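Local structure of purine-binding protein BAB2_0673 (Brucella melitensis biovar Abortus, 3S99) at residues F132-Y137 and W278-G283; G195-A200 and Q214-T219; E305-I308 and E312-P315. The protein binds adenine and probably other purines such as guanine, and may belong to an ABC-type system for their uptake. All coordinates share one frame; numbering follows the deposited sequence.

In the fold
Interactions 1 and 2 are buried and are each organised by one glutamate carboxylate reaching backbone or hydroxyl donors, whereas interaction 3 is partly exposed and combines a helix-end backbone bond with aliphatic packing. Interactions 1 and 3 are neighbours, their centres about 9 Å apart: Ile308 packs on Glu134 and Met280, and Tyr137 of helix 132-146 lies against Leu313 and Pro315. Interaction 2 sits at the adenine pocket, its centre about 22 Å from that of interaction 1, yet Arg136 on helix 132-146 reaches the carbonyl of Gln214 through a probable hydrogen bond. Interactions 2 and 3 do not touch and lie on opposite sides of the chain's centre.

Interaction 1 of 3, residues F132-Y137 and W278-G283; sequences FYEGRY and WGMKEG
Glu134 OE1 accepts a short, fairly straight hydrogen bond from the backbone N of Met280 (2.7 Å, 162° at the hydrogen), which meets the oxygen nearly end-on, in line with its C-O bond. The second carboxylate oxygen works through water 1, which lies 2.8 Å from Glu134 OE2 and accepts from Lys281 N at 3.0 Å, so two successive peptide N-H groups face one carboxylate. Glu134 spans the gap because CG stands anti to its carbonyl carbon (chi1 -71°) and the chain runs extended from there. Gly279 leaves the approach clear: Glu134 OE1 lies 3.3 Å from its CA, on the side a side chain would have occupied. The loop is also braced internally by Glu282, whose OE1 takes the N-H of Gly279 at 2.8 Å from above the carboxylate plane. Alongside, the extended Met280 runs past Glu134 CB and brings CE to 3.7 Å from Gly135 N, while Ile308 of helix 295-310 packs on both side chains. The loop 278-283 links strands of the two sheets, and helix 132-146 belongs to another such link, between strands 125-130 and 151-156, as in type I periplasmic binding proteins. With peptide N-H groups and water around it, and a magnesium ion about 5 Å from its side chain, the Glu134 carboxylate is probably ionised, tying these two connections together by charge-assisted bonding.

Interaction 2 of 3, residues G195-A200 and Q214-T219; sequences GKEADA and QHTDST. With ADE (adenine), chain T.
Glu197 OE1 is gripped by three protein donors from the loop 214-219. Thr216 OG1 and Ser218 OG each donate at 2.8 Å to Glu197 OE1, coming from opposite faces of the carboxylate and roughly 60° out of its plane. Between them the backbone N of Ser218 reaches the syn lone pair of Glu197 OE1 at 3.1 Å. Water 2 also lies 2.6 Å from Glu197 OE1 and links it to Gln214 OE1. The other oxygen, Glu197 OE2, takes the N-H of Asp193, and Ser218 OG in turn accepts from Ala220 N at the start of helix 220-227.

A second layer fixes the loop from within. Both hydrogens of the Gln214 amide are used near its own plane: NE2 of Gln214 donates to Thr216 O at 2.8 Å, from above that carbonyl plane, and almost straight (175°) to Ser218 O, also at 2.8 Å. The long Glu197 side chain leaves its helix with CG anti to the carbonyl carbon (chi1 -72°) and slides past Thr216 in the opposite direction, CG lying beside the threonine hydroxyl and CB. Helix 194-206 is thereby held against the loop.

On the ligand side of this loop, Asp217 OD1 comes 2.7 Å from adenine N1, while the edge of the His215 ring faces the exocyclic amine, CD2 of His215 lying 3.6 Å from adenine N6. His215 NE2 is itself hydrogen-bonded to Glu162, another residue of the pocket. Buried and saturated with donors, Glu197 is probably ionised; its bonds are consistent with a second-shell role, holding Thr216 by its hydroxyl and Ser218 by its hydroxyl and N-H, the neighbours on either side of the adenine-binding Asp217.

Interaction 3 of 3, residues E305-I308 and E312-P315; sequences EARI and ELNP
Backbone bonding joins the last turn of helix 295-310 to the chain that follows: Leu313 N donates to Arg307 O at 2.9 Å, from well above that carbonyl plane. The same oxygen also receives Ser310 OG, which is bonded to Glu312 N as well. Next to it, Ile308 CA makes a C-H...O contact with Leu313 O (3.5 Å, 162° at the hydrogen), and water 3 donates to both Ile308 O and Leu313 O, 2.7 Å from each, so a carbonyl near the helix end is satisfied by solvent.

Apolar contacts centre on Leu313. With CG anti to the backbone N (chi1 179°), it lies between its two partners: CD2 meets Ile308 CG1 at 3.8 Å and also lies over one face of the Arg307 guanidinium, towards its rim, while CD1 of Leu313 touches Arg307 NH2 at 3.6 Å. A bend at chi3 folds the arginine over the leucine.

The charged groups approach without pairing. Arg307 NE and Glu312 OE2 stand 4.1 Å apart, beyond a salt bridge, with the two flat groups turned 63° from each other; NE is buried here without a partner, which probably carries some cost.

Leu313 and Pro315 continue onto Tyr137 of helix 132-146. The arrangement is that of a helix C-terminus where the chain turns off across the end of the helix, with a backbone N-H beyond the helix taking up a last-turn carbonyl and a leucine covering the helix side.

Interaction 1 of 3, residues F132-Y137 and W278-G283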
loop_
_atom_site.group_PDB
_atom_site.type_symbol
_atom_site.label_atom_id
_atom_site.label_comp_id
_atom_site.label_asym_id
_atom_site.label_seq_id
_atom_site.Cartn_x
_atom_site.Cartn_y
_atom_site.Cartn_z
ATOM N N PHE A 132 -4.955 -2.403 1.476
ATOM C CA PHE A 132 -4.290 -1.353 2.226
ATOM C C PHE A 132 -5.272 -0.351 2.864
ATOM O O PHE A 132 -5.009 0.212 3.909
ATOM C CB PHE A 132 -3.350 -0.546 1.339
ATOM C CG PHE A 132 -2.433 -1.374 0.472
ATOM C CD1 PHE A 132 -1.348 -2.034 1.012
ATOM C CD2 PHE A 132 -2.648 -1.469 -0.889
ATOM C CE1 PHE A 132 -0.508 -2.762 0.213
ATOM C CE2 PHE A 132 -1.782 -2.197 -1.702
ATOM C CZ PHE A 132 -0.716 -2.849 -1.131
ATOM N N TYR A 133 -6.390 -0.122 2.208
ATOM C CA TYR A 133 -7.408 0.833 2.665
ATOM C C TYR A 133 -7.987 0.459 4.042
ATOM O O TYR A 133 -8.597 1.306 4.706
ATOM C CB TYR A 133 -8.525 0.969 1.611
ATOM C CG TYR A 133 -9.405 -0.264 1.511
ATOM C CD1 TYR A 133 -9.235 -1.190 0.503
ATOM C CD2 TYR A 133 -10.388 -0.515 2.466
ATOM C CE1 TYR A 133 -10.041 -2.340 0.438
ATOM C CE2 TYR A 133 -11.177 -1.656 2.410
ATOM C CZ TYR A 133 -10.998 -2.550 1.384
ATOM O OH TYR A 133 -11.778 -3.668 1.376
ATOM N N GLU A 134 -7.787 -0.776 4.491
ATOM C CA GLU A 134 -8.206 -1.156 5.823
ATOM C C GLU A 134 -7.366 -0.430 6.864
ATOM O O GLU A 134 -7.909 0.115 7.814
ATOM C CB GLU A 134 -8.155 -2.669 6.021
ATOM C CG GLU A 134 -9.231 -3.424 5.248
ATOM C CD GLU A 134 -9.202 -4.949 5.475
ATOM O OE1 GLU A 134 -8.168 -5.458 5.908
ATOM O OE2 GLU A 134 -10.219 -5.638 5.212
ATOM N N GLY A 135 -6.050 -0.346 6.626
ATOM C CA GLY A 135 -5.140 0.425 7.465
ATOM C C GLY A 135 -5.422 1.903 7.388
ATOM O O GLY A 135 -5.292 2.613 8.372
ATOM N N ARG A 136 -5.807 2.387 6.218
ATOM C CA ARG A 136 -6.113 3.793 6.068
ATOM C C ARG A 136 -7.268 4.209 6.985
ATOM O O ARG A 136 -7.298 5.338 7.482
ATOM C CB ARG A 136 -6.512 4.088 4.634
ATOM C CG ARG A 136 -5.384 3.902 3.629
ATOM C CD ARG A 136 -4.416 5.037 3.701
ATOM N NE ARG A 136 -3.366 4.867 2.695
ATOM C CZ ARG A 136 -2.273 5.599 2.601
ATOM N NH1 ARG A 136 -2.013 6.562 3.461
ATOM N NH2 ARG A 136 -1.417 5.340 1.621
ATOM N N TYR A 137 -8.229 3.316 7.185
ATOM C CA TYR A 137 -9.394 3.650 7.981
ATOM C C TYR A 137 -8.984 3.906 9.409
ATOM O O TYR A 137 -9.349 4.929 9.983
ATOM C CB TYR A 137 -10.449 2.556 7.891
ATOM C CG TYR A 137 -11.749 2.921 8.539
ATOM C CD1 TYR A 137 -11.993 2.584 9.868
ATOM C CD2 TYR A 137 -12.751 3.586 7.826
ATOM C CE1 TYR A 137 -13.175 2.888 10.463
ATOM C CE2 TYR A 137 -13.951 3.872 8.408
ATOM C CZ TYR A 137 -14.152 3.537 9.722
ATOM O OH TYR A 137 -15.325 3.844 10.321
ATOM N N TRP A 278 -6.285 -9.664 -0.213
ATOM C CA TRP A 278 -6.384 -9.977 1.200
ATOM C C TRP A 278 -6.065 -8.751 2.051
ATOM O O TRP A 278 -5.379 -7.831 1.599
ATOM C CB TRP A 278 -5.417 -11.099 1.560
ATOM C CG TRP A 278 -5.716 -12.436 0.974
ATOM C CD1 TRP A 278 -6.904 -12.871 0.421
ATOM C CD2 TRP A 278 -4.820 -13.547 0.914
ATOM N NE1 TRP A 278 -6.776 -14.171 -0.009
ATOM C CE2 TRP A 278 -5.522 -14.623 0.305
ATOM C CE3 TRP A 278 -3.495 -13.746 1.319
ATOM C CZ2 TRP A 278 -4.924 -15.872 0.066
ATOM C CZ3 TRP A 278 -2.906 -15.003 1.105
ATOM C CH2 TRP A 278 -3.615 -16.038 0.467
ATOM N N GLY A 279 -6.543 -8.770 3.302
ATOM C CA GLY A 279 -6.395 -7.640 4.205
ATOM C C GLY A 279 -5.919 -8.060 5.569
ATOM O O GLY A 279 -5.053 -8.947 5.705
ATOM N N MET A 280 -6.492 -7.436 6.596
ATOM C CA MET A 280 -6.035 -7.655 7.955
ATOM C C MET A 280 -6.386 -9.060 8.464
ATOM O O MET A 280 -5.588 -9.675 9.172
ATOM C CB MET A 280 -6.620 -6.592 8.883
ATOM C CG MET A 280 -6.075 -5.197 8.607
ATOM S SD MET A 280 -6.783 -3.895 9.633
ATOM C CE MET A 280 -5.508 -2.649 9.415
ATOM N N LYS A 281 -7.582 -9.552 8.110
ATOM C CA LYS A 281 -8.049 -10.847 8.595
ATOM C C LYS A 281 -7.096 -11.939 8.176
ATOM O O LYS A 281 -6.781 -12.838 8.965
ATOM C CB LYS A 281 -9.463 -11.158 8.073
ATOM C CG LYS A 281 -10.047 -12.526 8.569
ATOM C CD LYS A 281 -11.527 -12.630 8.108
ATOM C CE LYS A 281 -12.250 -13.920 8.557
ATOM N NZ LYS A 281 -11.846 -15.120 7.767
ATOM N N GLU A 282 -6.648 -11.848 6.918
ATOM C CA GLU A 282 -5.812 -12.852 6.307
ATOM C C GLU A 282 -4.342 -12.627 6.649
ATOM O O GLU A 282 -3.515 -13.483 6.364
ATOM C CB GLU A 282 -5.969 -12.835 4.786
ATOM C CG GLU A 282 -7.386 -13.150 4.289
ATOM C CD GLU A 282 -8.246 -11.923 4.115
ATOM O OE1 GLU A 282 -7.831 -10.834 4.590
ATOM O OE2 GLU A 282 -9.341 -12.048 3.505
ATOM N N GLY A 283 -4.019 -11.455 7.194
ATOM C CA GLY A 283 -2.675 -11.160 7.665
ATOM C C GLY A 283 -1.706 -10.476 6.713
ATOM O O GLY A 283 -0.519 -10.406 7.006
HETATM O O HOH W 1 -9.667 -7.829 6.906
#

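Interaction 2 of 3, residues G195-A200 and Q214-T219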
loop_
_atom_site.group_PDB
_atom_site.type_symbol
_atom_site.label_atom_id
_atom_site.label_comp_id
_atom_site.label_asym_id
_atom_site.label_seq_id
_atom_site.Cartn_x
_atom_site.Cartn_y
_atom_site.Cartn_z
ATOM N N GLY A 195 12.503 13.684 -3.747
ATOM C CA GLY A 195 12.567 15.162 -3.859
ATOM C C GLY A 195 11.178 15.782 -3.824
ATOM O O GLY A 195 10.891 16.666 -2.996
ATOM N N LYS A 196 10.303 15.283 -4.691
ATOM C CA LYS A 196 8.932 15.762 -4.772
ATOM C C LYS A 196 8.095 15.400 -3.540
ATOM O O LYS A 196 7.208 16.179 -3.150
ATOM C CB LYS A 196 8.262 15.256 -6.041
ATOM N N GLU A 197 8.366 14.225 -2.942
ATOM C CA GLU A 197 7.707 13.815 -1.699
ATOM C C GLU A 197 8.003 14.816 -0.555
ATOM O O GLU A 197 7.099 15.207 0.204
ATOM C CB GLU A 197 8.145 12.391 -1.298
ATOM C CG GLU A 197 7.561 11.294 -2.178
ATOM C CD GLU A 197 8.125 9.916 -1.887
ATOM O OE1 GLU A 197 7.890 9.421 -0.771
ATOM O OE2 GLU A 197 8.788 9.314 -2.779
ATOM N N ALA A 198 9.279 15.208 -0.441
ATOM C CA ALA A 198 9.725 16.192 0.545
ATOM C C ALA A 198 9.093 17.529 0.234
ATOM O O ALA A 198 8.507 18.165 1.108
ATOM C CB ALA A 198 11.303 16.315 0.537
ATOM N N ASP A 199 9.188 17.971 -1.010
ATOM C CA ASP A 199 8.570 19.251 -1.383
ATOM C C ASP A 199 7.087 19.265 -1.027
ATOM O O ASP A 199 6.596 20.265 -0.527
ATOM C CB ASP A 199 8.730 19.552 -2.865
ATOM C CG ASP A 199 10.178 19.857 -3.248
ATOM O OD1 ASP A 199 10.964 20.235 -2.366
ATOM O OD2 ASP A 199 10.508 19.712 -4.426
ATOM N N ALA A 200 6.379 18.165 -1.293
ATOM C CA ALA A 200 4.934 18.119 -1.023
ATOM C C ALA A 200 4.621 18.259 0.469
ATOM O O ALA A 200 3.722 18.996 0.848
ATOM C CB ALA A 200 4.311 16.832 -1.596
ATOM N N GLN A 214 0.743 9.648 3.398
ATOM C CA GLN A 214 1.179 9.494 1.992
ATOM C C GLN A 214 0.800 8.176 1.349
ATOM O O GLN A 214 0.576 7.188 2.040
ATOM C CB GLN A 214 2.694 9.635 1.891
ATOM C CG GLN A 214 3.431 8.392 2.372
ATOM C CD GLN A 214 4.885 8.626 2.570
ATOM O OE1 GLN A 214 5.288 9.576 3.267
ATOM N NE2 GLN A 214 5.707 7.748 1.992
ATOM N N HIS A 215 0.757 8.175 0.012
ATOM C CA HIS A 215 0.751 6.933 -0.765
ATOM C C HIS A 215 1.945 6.828 -1.718
ATOM O O HIS A 215 1.896 6.130 -2.736
ATOM C CB HIS A 215 -0.551 6.808 -1.533
ATOM C CG HIS A 215 -0.977 5.396 -1.788
ATOM N ND1 HIS A 215 -2.261 4.951 -1.523
ATOM C CD2 HIS A 215 -0.321 4.346 -2.346
ATOM C CE1 HIS A 215 -2.361 3.680 -1.878
ATOM N NE2 HIS A 215 -1.209 3.294 -2.403
ATOM N N THR A 216 3.022 7.529 -1.374
ATOM C CA THR A 216 4.313 7.375 -2.045
ATOM C C THR A 216 5.215 6.463 -1.191
ATOM O O THR A 216 4.849 6.068 -0.065
ATOM C CB THR A 216 4.941 8.743 -2.246
ATOM O OG1 THR A 216 5.080 9.395 -0.962
ATOM C CG2 THR A 216 4.056 9.595 -3.224
ATOM N N ASP A 217 6.383 6.124 -1.726
ATOM C CA ASP A 217 7.167 4.958 -1.276
ATOM C C ASP A 217 8.231 5.231 -0.223
ATOM O O ASP A 217 8.721 4.298 0.416
ATOM C CB ASP A 217 7.831 4.307 -2.506
ATOM C CG ASP A 217 6.819 3.617 -3.440
ATOM O OD1 ASP A 217 5.599 3.589 -3.085
ATOM O OD2 ASP A 217 7.251 3.065 -4.510
ATOM N N SER A 218 8.612 6.496 -0.040
ATOM C CA SER A 218 9.836 6.778 0.703
ATOM C C SER A 218 9.580 7.406 2.061
ATOM O O SER A 218 8.467 7.840 2.366
ATOM C CB SER A 218 10.787 7.692 -0.101
ATOM O OG SER A 218 10.482 9.043 0.152
ATOM N N THR A 219 10.639 7.470 2.851
ATOM C CA THR A 219 10.627 8.188 4.137
ATOM C C THR A 219 10.836 9.709 4.034
ATOM O O THR A 219 10.983 10.357 5.073
ATOM C CB THR A 219 11.742 7.701 5.052
ATOM O OG1 THR A 219 12.959 7.693 4.305
ATOM C CG2 THR A 219 11.452 6.308 5.568
HETATM N N9 ADE T . 2.038 -0.565 -6.799
HETATM C C8 ADE T . 0.875 -0.623 -6.062
HETATM N N7 ADE T . 0.897 0.058 -4.942
HETATM C C5 ADE T . 2.192 0.587 -5.002
HETATM C C6 ADE T . 2.827 1.407 -4.110
HETATM N N6 ADE T . 2.147 1.740 -3.003
HETATM N N1 ADE T . 4.113 1.794 -4.393
HETATM C C2 ADE T . 4.683 1.373 -5.535
HETATM N N3 ADE T . 4.166 0.582 -6.475
HETATM C C4 ADE T . 2.907 0.235 -6.120
HETATM O O HOH W 2 7.449 10.639 1.473
#

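Interaction 3 of 3, residues E305-I308 and E312-P315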
loop_
_atom_site.group_PDB
_atom_site.type_symbol
_atom_site.label_atom_id
_atom_site.label_comp_id
_atom_site.label_asym_id
_atom_site.label_seq_id
_atom_site.Cartn_x
_atom_site.Cartn_y
_atom_site.Cartn_z
ATOM N N GLU A 305 -8.953 -1.775 14.456
ATOM C CA GLU A 305 -8.206 -2.792 13.716
ATOM C C GLU A 305 -8.820 -4.146 14.004
ATOM O O GLU A 305 -9.009 -4.952 13.088
ATOM C CB GLU A 305 -6.714 -2.800 14.089
ATOM C CG GLU A 305 -5.926 -3.931 13.401
ATOM C CD GLU A 305 -4.415 -3.763 13.457
ATOM O OE1 GLU A 305 -3.919 -3.156 14.426
ATOM O OE2 GLU A 305 -3.721 -4.260 12.521
ATOM N N ALA A 306 -9.175 -4.366 15.266
ATOM C CA ALA A 306 -9.723 -5.648 15.682
ATOM C C ALA A 306 -11.051 -5.911 15.003
ATOM O O ALA A 306 -11.333 -7.045 14.638
ATOM C CB ALA A 306 -9.897 -5.724 17.205
ATOM N N ARG A 307 -11.860 -4.870 14.831
ATOM C CA ARG A 307 -13.162 -5.034 14.202
ATOM C C ARG A 307 -13.054 -5.308 12.706
ATOM O O ARG A 307 -13.900 -6.035 12.151
ATOM C CB ARG A 307 -14.051 -3.820 14.440
ATOM C CG ARG A 307 -14.725 -3.792 15.784
ATOM C CD ARG A 307 -15.318 -2.407 16.074
ATOM N NE ARG A 307 -16.253 -1.976 15.030
ATOM C CZ ARG A 307 -16.452 -0.709 14.644
ATOM N NH1 ARG A 307 -15.789 0.308 15.205
ATOM N NH2 ARG A 307 -17.333 -0.454 13.682
ATOM N N ILE A 308 -12.057 -4.701 12.056
ATOM C CA ILE A 308 -11.772 -4.964 10.642
ATOM C C ILE A 308 -11.221 -6.403 10.496
ATOM O O ILE A 308 -11.643 -7.161 9.616
ATOM C CB ILE A 308 -10.786 -3.958 10.054
ATOM C CG1 ILE A 308 -11.402 -2.548 10.080
ATOM C CG2 ILE A 308 -10.370 -4.357 8.634
ATOM C CD1 ILE A 308 -10.448 -1.493 9.913
ATOM N N GLU A 312 -16.155 -7.641 11.112
ATOM C CA GLU A 312 -17.278 -6.800 11.509
ATOM C C GLU A 312 -17.282 -5.445 10.794
ATOM O O GLU A 312 -18.339 -4.978 10.396
ATOM C CB GLU A 312 -17.331 -6.599 13.032
ATOM C CG GLU A 312 -18.449 -5.601 13.477
ATOM C CD GLU A 312 -18.593 -5.470 14.982
ATOM O OE1 GLU A 312 -17.899 -6.203 15.729
ATOM O OE2 GLU A 312 -19.412 -4.630 15.422
ATOM N N LEU A 313 -16.115 -4.816 10.640
ATOM C CA LEU A 313 -16.059 -3.484 10.063
ATOM C C LEU A 313 -15.453 -3.565 8.671
ATOM O O LEU A 313 -14.358 -4.099 8.502
ATOM C CB LEU A 313 -15.205 -2.536 10.912
ATOM C CG LEU A 313 -15.042 -1.090 10.409
ATOM C CD1 LEU A 313 -16.425 -0.385 10.243
ATOM C CD2 LEU A 313 -14.191 -0.358 11.432
ATOM N N ASN A 314 -16.202 -3.045 7.706
ATOM C CA ASN A 314 -15.713 -2.786 6.382
ATOM C C ASN A 314 -15.861 -1.299 6.128
ATOM O O ASN A 314 -16.976 -0.798 6.000
ATOM C CB ASN A 314 -16.479 -3.612 5.346
ATOM C CG ASN A 314 -16.237 -5.105 5.515
ATOM O OD1 ASN A 314 -17.138 -5.857 5.904
ATOM N ND2 ASN A 314 -15.015 -5.539 5.239
ATOM N N PRO A 315 -14.729 -0.586 6.058
ATOM C CA PRO A 315 -14.680 0.835 5.785
ATOM C C PRO A 315 -15.685 1.285 4.742
ATOM O O PRO A 315 -16.354 2.293 4.962
ATOM C CB PRO A 315 -13.240 1.042 5.263
ATOM C CG PRO A 315 -12.462 0.069 6.009
ATOM C CD PRO A 315 -13.368 -1.157 6.130
HETATM O O HOH W 3 -13.445 -6.539 7.742
#